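Putative D-glycero-D-manno-heptose 7-phosphate kinase (PDB 4N3O) catalyses the ATP-dependent phosphorylation of D-glycero-alpha-D-manno-heptose 7-phosphate at C-1, an early step towards GDP-heptose for the capsule polysaccharide. Local coordinates at residues I40-H45 / Y326-S331; Q10-L15 / S331-G336; I24-D29 / E231-I236. One frame throughout, in Å; residues are numbered along the deposited sequence.

Contact 1 of 3, residues I40-H45 / Y326-S331; sequences ISLYIH and YVQDFS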
ATOM      1  N   ILE A  40       4.271   3.669  -6.969  1.00 32.97           N
ATOM      2  CA  ILE A  40       3.885   2.644  -6.007  1.00 32.04           C
ATOM      3  C   ILE A  40       3.768   3.189  -4.600  1.00 32.49           C
ATOM      4  O   ILE A  40       4.234   4.281  -4.314  1.00 31.83           O
ATOM      5  CB  ILE A  40       4.831   1.455  -6.043  1.00 33.80           C
ATOM      6  CG1 ILE A  40       6.278   1.899  -5.815  1.00 37.72           C
ATOM      7  CG2 ILE A  40       4.705   0.755  -7.377  1.00 35.07           C
ATOM      8  CD1 ILE A  40       7.243   0.730  -5.733  1.00 39.20           C
ATOM      9  N   SER A  41       3.177   2.379  -3.723  1.00 33.30           N
ATOM     10  CA  SER A  41       2.867   2.759  -2.340  1.00 35.40           C
ATOM     11  C   SER A  41       4.052   2.758  -1.368  1.00 35.09           C
ATOM     12  O   SER A  41       3.923   2.305  -0.244  1.00 36.44           O
ATOM     13  CB  SER A  41       1.753   1.826  -1.795  1.00 34.13           C
ATOM     14  OG  SER A  41       2.206   0.469  -1.764  1.00 36.06           O
ATOM     15  N   LEU A  42       5.202   3.237  -1.818  1.00 34.37           N
ATOM     16  CA  LEU A  42       6.398   3.347  -0.990  1.00 34.53           C
ATOM     17  C   LEU A  42       6.717   4.816  -1.191  1.00 34.16           C
ATOM     18  O   LEU A  42       6.796   5.293  -2.317  1.00 32.61           O
ATOM     19  CB  LEU A  42       7.513   2.433  -1.480  1.00 36.02           C
ATOM     20  CG  LEU A  42       7.163   0.945  -1.497  1.00 38.71           C
ATOM     21  CD1 LEU A  42       8.226   0.147  -2.222  1.00 42.40           C
ATOM     22  CD2 LEU A  42       6.989   0.415  -0.095  1.00 40.74           C
ATOM     23  N   TYR A  43       6.901   5.530  -0.101  1.00 33.57           N
ATOM     24  CA  TYR A  43       6.978   6.955  -0.177  1.00 33.78           C
ATOM     25  C   TYR A  43       8.125   7.630   0.535  1.00 33.70           C
ATOM     26  O   TYR A  43       8.797   7.052   1.395  1.00 37.45           O
ATOM     27  CB  TYR A  43       5.707   7.506   0.515  1.00 34.26           C
ATOM     28  CG  TYR A  43       4.368   7.024  -0.014  1.00 33.01           C
ATOM     29  CD1 TYR A  43       3.763   7.657  -1.088  1.00 31.78           C
ATOM     30  CD2 TYR A  43       3.666   5.976   0.613  1.00 34.22           C
ATOM     31  CE1 TYR A  43       2.524   7.248  -1.558  1.00 34.18           C
ATOM     32  CE2 TYR A  43       2.418   5.552   0.138  1.00 31.20           C
ATOM     33  CZ  TYR A  43       1.853   6.208  -0.935  1.00 32.93           C
ATOM     34  OH  TYR A  43       0.632   5.828  -1.427  1.00 35.43           O
ATOM     35  N   ILE A  44       8.283   8.894   0.177  1.00 33.17           N
ATOM     36  CA  ILE A  44       9.178   9.816   0.845  1.00 35.69           C
ATOM     37  C   ILE A  44       8.241  10.790   1.553  1.00 34.92           C
ATOM     38  O   ILE A  44       7.340  11.356   0.930  1.00 32.22           O
ATOM     39  CB  ILE A  44      10.122  10.539  -0.117  1.00 37.35           C
ATOM     40  CG1 ILE A  44      11.194   9.535  -0.540  1.00 40.45           C
ATOM     41  CG2 ILE A  44      10.752  11.750   0.576  1.00 37.37           C
ATOM     42  CD1 ILE A  44      12.294  10.096  -1.384  1.00 43.21           C
ATOM     43  N   HIS A  45       8.453  10.949   2.858  1.00 35.33           N
ATOM     44  CA  HIS A  45       7.604  11.762   3.695  1.00 34.60           C
ATOM     45  C   HIS A  45       8.362  13.011   4.070  1.00 33.46           C
ATOM     46  O   HIS A  45       9.522  12.941   4.419  1.00 36.54           O
ATOM     47  CB  HIS A  45       7.236  10.993   4.978  1.00 33.89           C
ATOM     48  CG  HIS A  45       6.764   9.598   4.727  1.00 37.13           C
ATOM     49  ND1 HIS A  45       5.433   9.277   4.601  1.00 37.55           N
ATOM     50  CD2 HIS A  45       7.451   8.440   4.546  1.00 39.65           C
ATOM     51  CE1 HIS A  45       5.315   7.981   4.357  1.00 39.45           C
ATOM     52  NE2 HIS A  45       6.524   7.450   4.325  1.00 39.25           N
ATOM     53  N   TYR A 326      14.238  -9.189   1.885  1.00 50.07           N
ATOM     54  CA  TYR A 326      12.865  -9.128   2.346  1.00 49.33           C
ATOM     55  C   TYR A 326      11.950  -8.744   1.204  1.00 47.12           C
ATOM     56  O   TYR A 326      12.337  -8.019   0.286  1.00 47.57           O
ATOM     57  CB  TYR A 326      12.683  -8.179   3.534  1.00 51.69           C
ATOM     58  CG  TYR A 326      12.883  -6.725   3.235  1.00 51.76           C
ATOM     59  CD1 TYR A 326      11.814  -5.930   2.821  1.00 51.99           C
ATOM     60  CD2 TYR A 326      14.132  -6.125   3.401  1.00 54.40           C
ATOM     61  CE1 TYR A 326      11.982  -4.579   2.555  1.00 51.57           C
ATOM     62  CE2 TYR A 326      14.317  -4.772   3.145  1.00 57.57           C
ATOM     63  CZ  TYR A 326      13.243  -4.003   2.712  1.00 58.87           C
ATOM     64  OH  TYR A 326      13.426  -2.656   2.445  1.00 66.62           O
ATOM     65  N   VAL A 327      10.744  -9.282   1.261  1.00 44.04           N
ATOM     66  CA  VAL A 327       9.711  -9.005   0.291  1.00 40.57           C
ATOM     67  C   VAL A 327       8.992  -7.736   0.724  1.00 39.75           C
ATOM     68  O   VAL A 327       8.689  -7.558   1.901  1.00 40.52           O
ATOM     69  CB  VAL A 327       8.726 -10.196   0.208  1.00 43.89           C
ATOM     70  CG1 VAL A 327       7.499  -9.844  -0.611  1.00 42.11           C
ATOM     71  CG2 VAL A 327       9.443 -11.423  -0.364  1.00 43.49           C
ATOM     72  N   GLN A 328       8.732  -6.846  -0.228  1.00 39.78           N
ATOM     73  CA  GLN A 328       8.054  -5.604   0.056  1.00 39.10           C
ATOM     74  C   GLN A 328       6.717  -5.555  -0.662  1.00 43.31           C
ATOM     75  O   GLN A 328       6.677  -5.461  -1.879  1.00 46.86           O
ATOM     76  CB  GLN A 328       8.923  -4.426  -0.386  1.00 41.63           C
ATOM     77  CG  GLN A 328       8.290  -3.060  -0.184  1.00 43.31           C
ATOM     78  CD  GLN A 328       8.080  -2.730   1.288  1.00 45.16           C
ATOM     79  OE1 GLN A 328       9.035  -2.592   2.045  1.00 50.58           O
ATOM     80  NE2 GLN A 328       6.835  -2.587   1.688  1.00 47.67           N
ATOM     81  N   ASP A 329       5.623  -5.648   0.092  1.00 46.88           N
ATOM     82  CA  ASP A 329       4.289  -5.534  -0.475  1.00 47.35           C
ATOM     83  C   ASP A 329       4.113  -4.086  -0.924  1.00 44.04           C
ATOM     84  O   ASP A 329       4.712  -3.170  -0.361  1.00 42.39           O
ATOM     85  CB  ASP A 329       3.181  -5.831   0.566  1.00 51.80           C
ATOM     86  CG  ASP A 329       3.096  -7.314   0.980  1.00 63.35           C
ATOM     87  OD1 ASP A 329       3.798  -8.182   0.397  1.00 62.18           O
ATOM     88  OD2 ASP A 329       2.290  -7.609   1.905  1.00 68.69           O
ATOM     89  N   PHE A 330       3.264  -3.888  -1.922  1.00 40.84           N
ATOM     90  CA  PHE A 330       2.984  -2.575  -2.433  1.00 38.88           C
ATOM     91  C   PHE A 330       1.761  -2.612  -3.322  1.00 37.14           C
ATOM     92  O   PHE A 330       1.354  -3.664  -3.753  1.00 35.59           O
ATOM     93  CB  PHE A 330       4.171  -2.088  -3.283  1.00 38.65           C
ATOM     94  CG  PHE A 330       4.296  -2.796  -4.585  1.00 37.87           C
ATOM     95  CD1 PHE A 330       4.960  -3.994  -4.671  1.00 37.67           C
ATOM     96  CD2 PHE A 330       3.731  -2.254  -5.744  1.00 41.54           C
ATOM     97  CE1 PHE A 330       5.081  -4.654  -5.887  1.00 41.54           C
ATOM     98  CE2 PHE A 330       3.828  -2.915  -6.962  1.00 42.59           C
ATOM     99  CZ  PHE A 330       4.510  -4.119  -7.033  1.00 44.06           C
ATOM    100  N   SER A 331       1.218  -1.438  -3.621  1.00 39.20           N
ATOM    101  CA  SER A 331       0.124  -1.281  -4.575  1.00 39.05           C
ATOM    102  C   SER A 331       0.605  -0.241  -5.576  1.00 37.35           C
ATOM    103  O   SER A 331       1.523   0.523  -5.279  1.00 33.45           O
ATOM    104  CB  SER A 331      -1.089  -0.646  -3.911  1.00 39.39           C
ATOM    105  OG  SER A 331      -1.336  -1.203  -2.659  1.00 52.72           O
TER
HETATM  106  O   HOH W   1       3.424  -0.628   0.416  1.00 45.99           O
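Ser41 and Ser331 hold the two segments together with a pair of hydrogen bonds. The amide of Ser41 gives to Ser331 O at 2.9 Å. In return Ser331 N reaches Ser41 OG at 2.8 Å and 158°. A chi1 of 63° sets that OG between the Ser41 backbone N and carbonyl carbon. Beside this pair the packing is close: Ile40 CA comes within 3.3 Å of Ser331 O in a CA-H...O contact, and the CG2 methyl of Ile40 meets Phe330 at ring atom CD2, 3.6 Å away, the two side chains crossing obliquely.

The other side is looser and wet. Ser41 OG donates to a water at 2.7 Å, and the water donates to Asp329 O, bridging where the backbones diverge. Asp329 O is gripped a second time from within its segment by Gln328 NE2 at 3.0 Å, which lies in the carbonyl plane on a lone pair and makes an almost straight bond (172°). This holds the Gln328 amide, whose CG, CD and NE2 slide past the methyls of Leu42 in the opposite direction; Leu42 CD2 to Gln328 NE2 is 3.5 Å. Gln328 and Asp329 also pack on the second subunit, against its Asp329 and Asp109 respectively.

Ser41 marks the corner between strands 31-40 and 42-50. Opposite it, the chain is leaving strand 326-327, outermost within the chain in the antiparallel C-terminal sheet, so the contact lies where the two sheets of this GHMP kinase approach each other. Leu42 rests on Leu13 of strand 6-21, Phe330 packs against Leu204 of strand 202-206, and Ile44, further along, touches helix 118-134.

Contact 2 of 3, residues Q10-L15 / S331-G336; sequences QTPLRL and SFTKEG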
ATOM      1  N   GLN A  10       3.711  13.898   0.846  1.00 30.37           N
ATOM      2  CA  GLN A  10       3.938  12.469   0.673  1.00 31.89           C
ATOM      3  C   GLN A  10       4.069  12.266  -0.840  1.00 32.28           C
ATOM      4  O   GLN A  10       3.193  12.669  -1.613  1.00 32.61           O
ATOM      5  CB  GLN A  10       2.765  11.711   1.273  1.00 33.24           C
ATOM      6  CG  GLN A  10       2.878  10.216   1.163  1.00 41.47           C
ATOM      7  CD  GLN A  10       1.749   9.474   1.875  1.00 45.18           C
ATOM      8  OE1 GLN A  10       0.884  10.070   2.540  1.00 40.85           O
ATOM      9  NE2 GLN A  10       1.764   8.163   1.744  1.00 44.51           N
ATOM     10  N   THR A  11       5.171  11.658  -1.251  1.00 33.06           N
ATOM     11  CA  THR A  11       5.508  11.516  -2.650  1.00 31.36           C
ATOM     12  C   THR A  11       5.874  10.075  -2.918  1.00 31.28           C
ATOM     13  O   THR A  11       6.723   9.516  -2.250  1.00 31.67           O
ATOM     14  CB  THR A  11       6.732  12.411  -2.958  1.00 36.11           C
ATOM     15  OG1 THR A  11       6.511  13.739  -2.434  1.00 36.46           O
ATOM     16  CG2 THR A  11       7.020  12.465  -4.462  1.00 34.33           C
ATOM     17  N   PRO A  12       5.253   9.467  -3.922  1.00 32.23           N
ATOM     18  CA  PRO A  12       5.546   8.072  -4.155  1.00 31.49           C
ATOM     19  C   PRO A  12       6.791   7.797  -4.958  1.00 32.03           C
ATOM     20  O   PRO A  12       7.211   8.610  -5.770  1.00 36.36           O
ATOM     21  CB  PRO A  12       4.323   7.610  -4.962  1.00 32.13           C
ATOM     22  CG  PRO A  12       3.913   8.811  -5.722  1.00 31.72           C
ATOM     23  CD  PRO A  12       4.241   9.993  -4.859  1.00 31.27           C
ATOM     24  N   LEU A  13       7.368   6.629  -4.723  1.00 34.16           N
ATOM     25  CA  LEU A  13       8.497   6.146  -5.486  1.00 33.01           C
ATOM     26  C   LEU A  13       7.908   5.506  -6.737  1.00 33.05           C
ATOM     27  O   LEU A  13       6.683   5.410  -6.879  1.00 30.39           O
ATOM     28  CB  LEU A  13       9.283   5.126  -4.683  1.00 35.62           C
ATOM     29  CG  LEU A  13       9.917   5.726  -3.424  1.00 39.32           C
ATOM     30  CD1 LEU A  13      10.627   4.642  -2.622  1.00 42.83           C
ATOM     31  CD2 LEU A  13      10.908   6.813  -3.788  1.00 40.87           C
ATOM     32  N   ARG A  14       8.758   5.064  -7.643  1.00 33.65           N
ATOM     33  CA  ARG A  14       8.273   4.498  -8.879  1.00 37.01           C
ATOM     34  C   ARG A  14       8.985   3.238  -9.234  1.00 35.93           C
ATOM     35  O   ARG A  14      10.121   3.012  -8.844  1.00 40.12           O
ATOM     36  CB  ARG A  14       8.492   5.459 -10.051  1.00 39.48           C
ATOM     37  CG  ARG A  14       9.964   5.775 -10.253  1.00 44.92           C
ATOM     38  CD  ARG A  14      10.331   5.767 -11.722  1.00 48.95           C
ATOM     39  NE  ARG A  14      11.772   5.897 -11.938  1.00 52.44           N
ATOM     40  CZ  ARG A  14      12.660   4.930 -11.688  1.00 55.30           C
ATOM     41  NH1 ARG A  14      12.275   3.767 -11.153  1.00 55.96           N
ATOM     42  NH2 ARG A  14      13.948   5.136 -11.943  1.00 54.79           N
ATOM     43  N   LEU A  15       8.331   2.475 -10.079  1.00 34.77           N
ATOM     44  CA  LEU A  15       8.837   1.233 -10.547  1.00 37.87           C
ATOM     45  C   LEU A  15       8.897   1.272 -12.066  1.00 37.13           C
ATOM     46  O   LEU A  15       7.923   1.623 -12.724  1.00 34.98           O
ATOM     47  CB  LEU A  15       7.869   0.173 -10.076  1.00 42.19           C
ATOM     48  CG  LEU A  15       8.186  -1.280 -10.202  1.00 48.82           C
ATOM     49  CD1 LEU A  15       9.574  -1.569  -9.654  1.00 55.28           C
ATOM     50  CD2 LEU A  15       7.112  -2.020  -9.425  1.00 51.21           C
ATOM     51  N   SER A 331       1.218  -1.438  -3.621  1.00 39.20           N
ATOM     52  CA  SER A 331       0.124  -1.281  -4.575  1.00 39.05           C
ATOM     53  C   SER A 331       0.605  -0.241  -5.576  1.00 37.35           C
ATOM     54  O   SER A 331       1.523   0.523  -5.279  1.00 33.45           O
ATOM     55  CB  SER A 331      -1.089  -0.646  -3.911  1.00 39.39           C
ATOM     56  OG  SER A 331      -1.336  -1.203  -2.659  1.00 52.72           O
ATOM     57  N   PHE A 332      -0.020  -0.187  -6.742  1.00 35.15           N
ATOM     58  CA  PHE A 332       0.246   0.901  -7.673  1.00 36.01           C
ATOM     59  C   PHE A 332      -0.662   2.030  -7.220  1.00 36.62           C
ATOM     60  O   PHE A 332      -1.795   1.776  -6.872  1.00 43.87           O
ATOM     61  CB  PHE A 332      -0.074   0.507  -9.106  1.00 33.01           C
ATOM     62  CG  PHE A 332       0.821  -0.560  -9.625  1.00 35.05           C
ATOM     63  CD1 PHE A 332       2.178  -0.301  -9.837  1.00 35.57           C
ATOM     64  CD2 PHE A 332       0.338  -1.820  -9.909  1.00 35.85           C
ATOM     65  CE1 PHE A 332       3.031  -1.280 -10.309  1.00 33.75           C
ATOM     66  CE2 PHE A 332       1.191  -2.801 -10.392  1.00 36.02           C
ATOM     67  CZ  PHE A 332       2.545  -2.530 -10.584  1.00 35.50           C
ATOM     68  N   THR A 333      -0.168   3.260  -7.163  1.00 39.35           N
ATOM     69  CA  THR A 333      -1.016   4.387  -6.748  1.00 38.15           C
ATOM     70  C   THR A 333      -1.440   5.224  -7.927  1.00 40.96           C
ATOM     71  O   THR A 333      -0.763   5.249  -8.956  1.00 40.70           O
ATOM     72  CB  THR A 333      -0.304   5.349  -5.795  1.00 41.06           C
ATOM     73  OG1 THR A 333       0.827   5.933  -6.463  1.00 38.21           O
ATOM     74  CG2 THR A 333       0.122   4.633  -4.536  1.00 43.20           C
ATOM     75  N   LYS A 334      -2.544   5.941  -7.730  1.00 43.75           N
ATOM     76  CA  LYS A 334      -3.165   6.801  -8.734  1.00 53.61           C
ATOM     77  C   LYS A 334      -2.602   8.202  -8.706  1.00 51.61           C
ATOM     78  O   LYS A 334      -2.510   8.856  -9.733  1.00 58.09           O
ATOM     79  CB  LYS A 334      -4.672   6.925  -8.431  1.00 59.27           C
ATOM     80  CG  LYS A 334      -5.449   5.617  -8.477  1.00 66.32           C
ATOM     81  CD  LYS A 334      -6.011   5.308  -9.849  1.00 70.59           C
ATOM     82  CE  LYS A 334      -7.209   6.195 -10.146  1.00 76.33           C
ATOM     83  NZ  LYS A 334      -7.836   5.866 -11.451  1.00 85.39           N
ATOM     84  N   GLU A 335      -2.271   8.672  -7.512  1.00 51.70           N
ATOM     85  CA  GLU A 335      -1.766  10.018  -7.332  1.00 54.27           C
ATOM     86  C   GLU A 335      -0.264  10.140  -7.306  1.00 46.07           C
ATOM     87  O   GLU A 335       0.460   9.197  -6.999  1.00 44.08           O
ATOM     88  CB  GLU A 335      -2.271  10.608  -5.992  1.00 62.77           C
ATOM     89  CG  GLU A 335      -3.586  11.370  -6.041  1.00 76.12           C
ATOM     90  CD  GLU A 335      -3.867  12.127  -4.736  1.00 86.42           C
ATOM     91  OE1 GLU A 335      -3.982  11.479  -3.668  1.00 95.78           O
ATOM     92  OE2 GLU A 335      -3.995  13.375  -4.780  1.00 86.99           O
ATOM     93  N   GLY A 336       0.184  11.353  -7.588  1.00 44.31           N
ATOM     94  CA  GLY A 336       1.583  11.719  -7.457  1.00 44.04           C
ATOM     95  C   GLY A 336       1.678  12.418  -6.099  1.00 42.77           C
ATOM     96  O   GLY A 336       0.900  12.116  -5.178  1.00 40.38           O
TER
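Pro12 turns its pyrrolidine ring onto the bend at Thr333, Glu335 and Gly336, and the touching is van der Waals. Each ring carbon has its own neighbour. Pro12 CG sits 3.7 Å from Glu335 O. Pro12 CD is equally close to Gly336 C, at 3.7 Å. Pro12 CB looks across 4.2 Å to Thr333 OG1. At Gly336 there is only backbone to meet, and the ring lies against its CA and carbonyl group.

A second apolar touch is made by Leu15, whose CD2 methyl approaches Phe332 CE1 at 4.2 Å. Phe332 is further enclosed by Phe172, edge-to-face, and by Ala38 of strand 31-40.

Strand 6-21 is a long central strand in the mixed sheet of the N-terminal GHMP kinase domain, which the C-terminal strand 338-341 also joins. The segment 331-336 is the connection by which the chain returns from the C-terminal sheet before strand 338-341 pairs with strand 6-21, antiparallel.

Several polar groups find partners outside the two segments. Thr333 OG1, placed between its backbone N and carbonyl carbon (chi1 62°), is hydrogen-bonded to Thr39 OG1, and Phe332 N to Glu199 OE2. Arg14, by similarity the transition state stabiliser, forms a salt bridge through NE with OD1 of Asp163, the probable proton acceptor.

Contact 3 of 3, residues I24-D29 / E231-I236; sequences INLYCD and EAMHAI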
ATOM      1  N   ILE A  24      19.927   6.748 -33.219  1.00158.60           N
ATOM      2  CA  ILE A  24      18.906   7.783 -32.959  1.00152.43           C
ATOM      3  C   ILE A  24      18.132   8.018 -34.253  1.00154.69           C
ATOM      4  O   ILE A  24      16.898   8.063 -34.250  1.00156.09           O
ATOM      5  CB  ILE A  24      19.517   9.134 -32.509  1.00148.01           C
ATOM      6  CG1 ILE A  24      20.201   8.996 -31.145  1.00143.65           C
ATOM      7  CG2 ILE A  24      18.443  10.218 -32.439  1.00142.06           C
ATOM      8  CD1 ILE A  24      20.805  10.278 -30.613  1.00141.63           C
ATOM      9  N   ASN A  25      18.868   8.158 -35.354  1.00153.49           N
ATOM     10  CA  ASN A  25      18.280   8.386 -36.674  1.00154.15           C
ATOM     11  C   ASN A  25      17.707   7.110 -37.310  1.00153.34           C
ATOM     12  O   ASN A  25      17.519   7.052 -38.529  1.00158.73           O
ATOM     13  CB  ASN A  25      19.317   9.019 -37.617  1.00156.60           C
ATOM     14  CG  ASN A  25      19.860  10.346 -37.100  1.00156.10           C
ATOM     15  OD1 ASN A  25      20.788  10.913 -37.678  1.00152.48           O
ATOM     16  ND2 ASN A  25      19.289  10.844 -36.005  1.00154.44           N
ATOM     17  N   LEU A  26      17.445   6.090 -36.485  1.00146.13           N
ATOM     18  CA  LEU A  26      16.843   4.834 -36.951  1.00141.53           C
ATOM     19  C   LEU A  26      15.433   5.098 -37.466  1.00138.12           C
ATOM     20  O   LEU A  26      14.906   4.351 -38.296  1.00132.51           O
ATOM     21  CB  LEU A  26      16.790   3.806 -35.817  1.00138.10           C
ATOM     22  CG  LEU A  26      18.121   3.199 -35.366  1.00138.95           C
ATOM     23  CD1 LEU A  26      17.952   2.425 -34.066  1.00135.48           C
ATOM     24  CD2 LEU A  26      18.694   2.310 -36.463  1.00141.67           C
ATOM     25  N   TYR A  27      14.828   6.161 -36.946  1.00137.97           N
ATOM     26  CA  TYR A  27      13.498   6.583 -37.350  1.00134.96           C
ATOM     27  C   TYR A  27      13.578   8.004 -37.880  1.00134.82           C
ATOM     28  O   TYR A  27      14.489   8.763 -37.538  1.00130.37           O
ATOM     29  CB  TYR A  27      12.528   6.549 -36.160  1.00126.99           C
ATOM     30  CG  TYR A  27      12.403   5.201 -35.498  1.00121.30           C
ATOM     31  CD1 TYR A  27      11.510   4.248 -35.977  1.00119.86           C
ATOM     32  CD2 TYR A  27      13.174   4.881 -34.385  1.00120.05           C
ATOM     33  CE1 TYR A  27      11.394   3.008 -35.370  1.00120.51           C
ATOM     34  CE2 TYR A  27      13.064   3.647 -33.767  1.00120.10           C
ATOM     35  CZ  TYR A  27      12.173   2.712 -34.261  1.00120.59           C
ATOM     36  OH  TYR A  27      12.063   1.482 -33.642  1.00115.59           O
ATOM     37  N   CYS A  28      12.613   8.356 -38.718  1.00136.96           N
ATOM     38  CA  CYS A  28      12.525   9.694 -39.278  1.00140.73           C
ATOM     39  C   CYS A  28      11.848  10.645 -38.285  1.00137.02           C
ATOM     40  O   CYS A  28      11.730  11.844 -38.547  1.00141.27           O
ATOM     41  CB  CYS A  28      11.758   9.643 -40.591  1.00144.49           C
ATOM     42  SG  CYS A  28      10.354   8.511 -40.526  1.00149.70           S
ATOM     43  N   ASP A  29      11.406  10.092 -37.151  1.00130.16           N
ATOM     44  CA  ASP A  29      10.768  10.862 -36.080  1.00123.92           C
ATOM     45  C   ASP A  29      11.814  11.363 -35.097  1.00118.57           C
ATOM     46  O   ASP A  29      11.634  12.407 -34.473  1.00107.10           O
ATOM     47  CB  ASP A  29       9.798   9.979 -35.280  1.00120.99           C
ATOM     48  CG  ASP A  29       8.734   9.330 -36.137  1.00122.38           C
ATOM     49  OD1 ASP A  29       8.662   9.625 -37.351  1.00133.77           O
ATOM     50  OD2 ASP A  29       7.966   8.518 -35.586  1.00108.56           O
ATOM     51  N   GLU A 231      19.267  -5.045 -35.611  1.00136.50           N
ATOM     52  CA  GLU A 231      17.941  -5.054 -36.238  1.00143.37           C
ATOM     53  C   GLU A 231      16.827  -5.267 -35.203  1.00144.90           C
ATOM     54  O   GLU A 231      15.756  -4.667 -35.316  1.00146.50           O
ATOM     55  CB  GLU A 231      17.894  -6.125 -37.345  1.00152.50           C
ATOM     56  CG  GLU A 231      16.539  -6.329 -38.021  1.00151.97           C
ATOM     57  CD  GLU A 231      15.544  -7.117 -37.178  1.00146.39           C
ATOM     58  OE1 GLU A 231      15.964  -7.853 -36.258  1.00144.02           O
ATOM     59  OE2 GLU A 231      14.330  -7.017 -37.451  1.00144.24           O
ATOM     60  N   ALA A 232      17.078  -6.115 -34.204  1.00142.41           N
ATOM     61  CA  ALA A 232      16.094  -6.377 -33.142  1.00137.54           C
ATOM     62  C   ALA A 232      15.767  -5.093 -32.367  1.00136.27           C
ATOM     63  O   ALA A 232      14.711  -4.982 -31.738  1.00133.91           O
ATOM     64  CB  ALA A 232      16.605  -7.451 -32.198  1.00136.73           C
HETATM   65  N   MSE A 233      16.691  -4.138 -32.416  1.00135.36           N
HETATM   66  CA  MSE A 233      16.518  -2.833 -31.776  1.00131.69           C
HETATM   67  C   MSE A 233      15.459  -2.032 -32.506  1.00128.45           C
HETATM   68  O   MSE A 233      14.860  -1.124 -31.935  1.00127.49           O
HETATM   69  CB  MSE A 233      17.889  -2.139 -31.821  1.00134.82           C
HETATM   70  CG  MSE A 233      17.900  -0.681 -31.362  1.00134.31           C
HETATM   71 SE   MSE A 233      19.681   0.101 -31.686  0.63130.43          SE
HETATM   72  CE  MSE A 233      20.241   0.284 -29.807  1.00123.74           C
ATOM     73  N   HIS A 234      15.214  -2.371 -33.770  1.00131.61           N
ATOM     74  CA  HIS A 234      14.225  -1.669 -34.602  1.00131.34           C
ATOM     75  C   HIS A 234      12.776  -2.052 -34.232  1.00124.07           C
ATOM     76  O   HIS A 234      11.826  -1.351 -34.600  1.00115.70           O
ATOM     77  CB  HIS A 234      14.497  -1.974 -36.085  1.00136.73           C
ATOM     78  CG  HIS A 234      13.861  -1.009 -37.038  1.00138.49           C
ATOM     79  ND1 HIS A 234      14.542   0.069 -37.564  1.00140.38           N
ATOM     80  CD2 HIS A 234      12.617  -0.965 -37.570  1.00138.80           C
ATOM     81  CE1 HIS A 234      13.743   0.738 -38.376  1.00140.62           C
ATOM     82  NE2 HIS A 234      12.568   0.132 -38.396  1.00141.89           N
ATOM     83  N   ALA A 235      12.616  -3.161 -33.504  1.00118.47           N
ATOM     84  CA  ALA A 235      11.295  -3.635 -33.068  1.00111.30           C
ATOM     85  C   ALA A 235      10.865  -3.002 -31.731  1.00107.57           C
ATOM     86  O   ALA A 235       9.801  -3.319 -31.197  1.00 99.87           O
ATOM     87  CB  ALA A 235      11.289  -5.154 -32.958  1.00106.83           C
ATOM     88  N   ILE A 236      11.694  -2.105 -31.203  1.00106.11           N
ATOM     89  CA  ILE A 236      11.399  -1.422 -29.949  1.00103.26           C
ATOM     90  C   ILE A 236      10.196  -0.483 -30.075  1.00100.12           C
ATOM     91  O   ILE A 236       9.303  -0.521 -29.232  1.00 93.57           O
ATOM     92  CB  ILE A 236      12.641  -0.674 -29.415  1.00105.38           C
ATOM     93  CG1 ILE A 236      13.679  -1.699 -28.932  1.00105.85           C
ATOM     94  CG2 ILE A 236      12.266   0.256 -28.271  1.00106.45           C
ATOM     95  CD1 ILE A 236      14.942  -1.099 -28.352  1.00108.84           C
TER
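Leu26 comes first, laying its CD1 methyl against the selenium of Met233, which is present as selenomethionine. The two side chains cross at about a right angle, with Leu26 CD1 to Met233 SE at 3.7 Å. CG anti to the backbone N (chi1 173°) starts the Met233 chain outward, and a likewise extended second torsion brings SE to the methyl. Met233 also touches Asp23, which by similarity binds the sugar substrate, so this packing adjoins the probable substrate site. The carbonyl of Leu26 takes part too: its O lies 3.8 Å from His234 CE1.

Tyr27 follows and makes the polar link. Its hydroxyl donates to His234 O at 3.0 Å, approaching from above the carbonyl plane, 51° out of it. The phenol ring runs near parallel to the His234 ring, planes at 28°, but the two are slid so far apart (centroids 5.2 Å) that they barely overlap. What remains is Tyr27 CE1 over one face of the imidazole, 4.3 Å from His234 NE2.

This is a surface meeting of two irregular pieces: the loop between strands 6-21 and 31-40 of the N-terminal sheet, and the lead-in to helix 236-248, where 232-234 take helical backbone angles and His234 N bonds to Glu231 O at 2.8 Å. The Tyr27 hydroxyl sits by the start of that helix and also accepts a weak hydrogen bond from Lys237 N; the positive end of the helix would probably strengthen the hydroxyl as a donor to His234 O.

Further on, Asp29 meets the same helix through its carboxylate, where OD2 forms a salt bridge with Lys237 NZ.

From the N terminus, strand 6-21 supplies the first half of contact 2, the loop 24-29 that of contact 3, and the corner at 40-45 that of contact 1. Contact 3 closes first, when the chain reaches 231-236 ahead of helix 236-248. Contact 1 closes at 326-331 and contact 2 directly after it, the two sharing Ser331. Contacts 1 and 3 both nest within the loop of contact 2, while they cross one another. Contacts 1 and 2 touch through neighbouring strands and fasten the returning C-terminal chain to the N-terminal sheet. Contact 3 lies apart, its centre about 35 Å from that of contact 1, joining the same halves at the periphery.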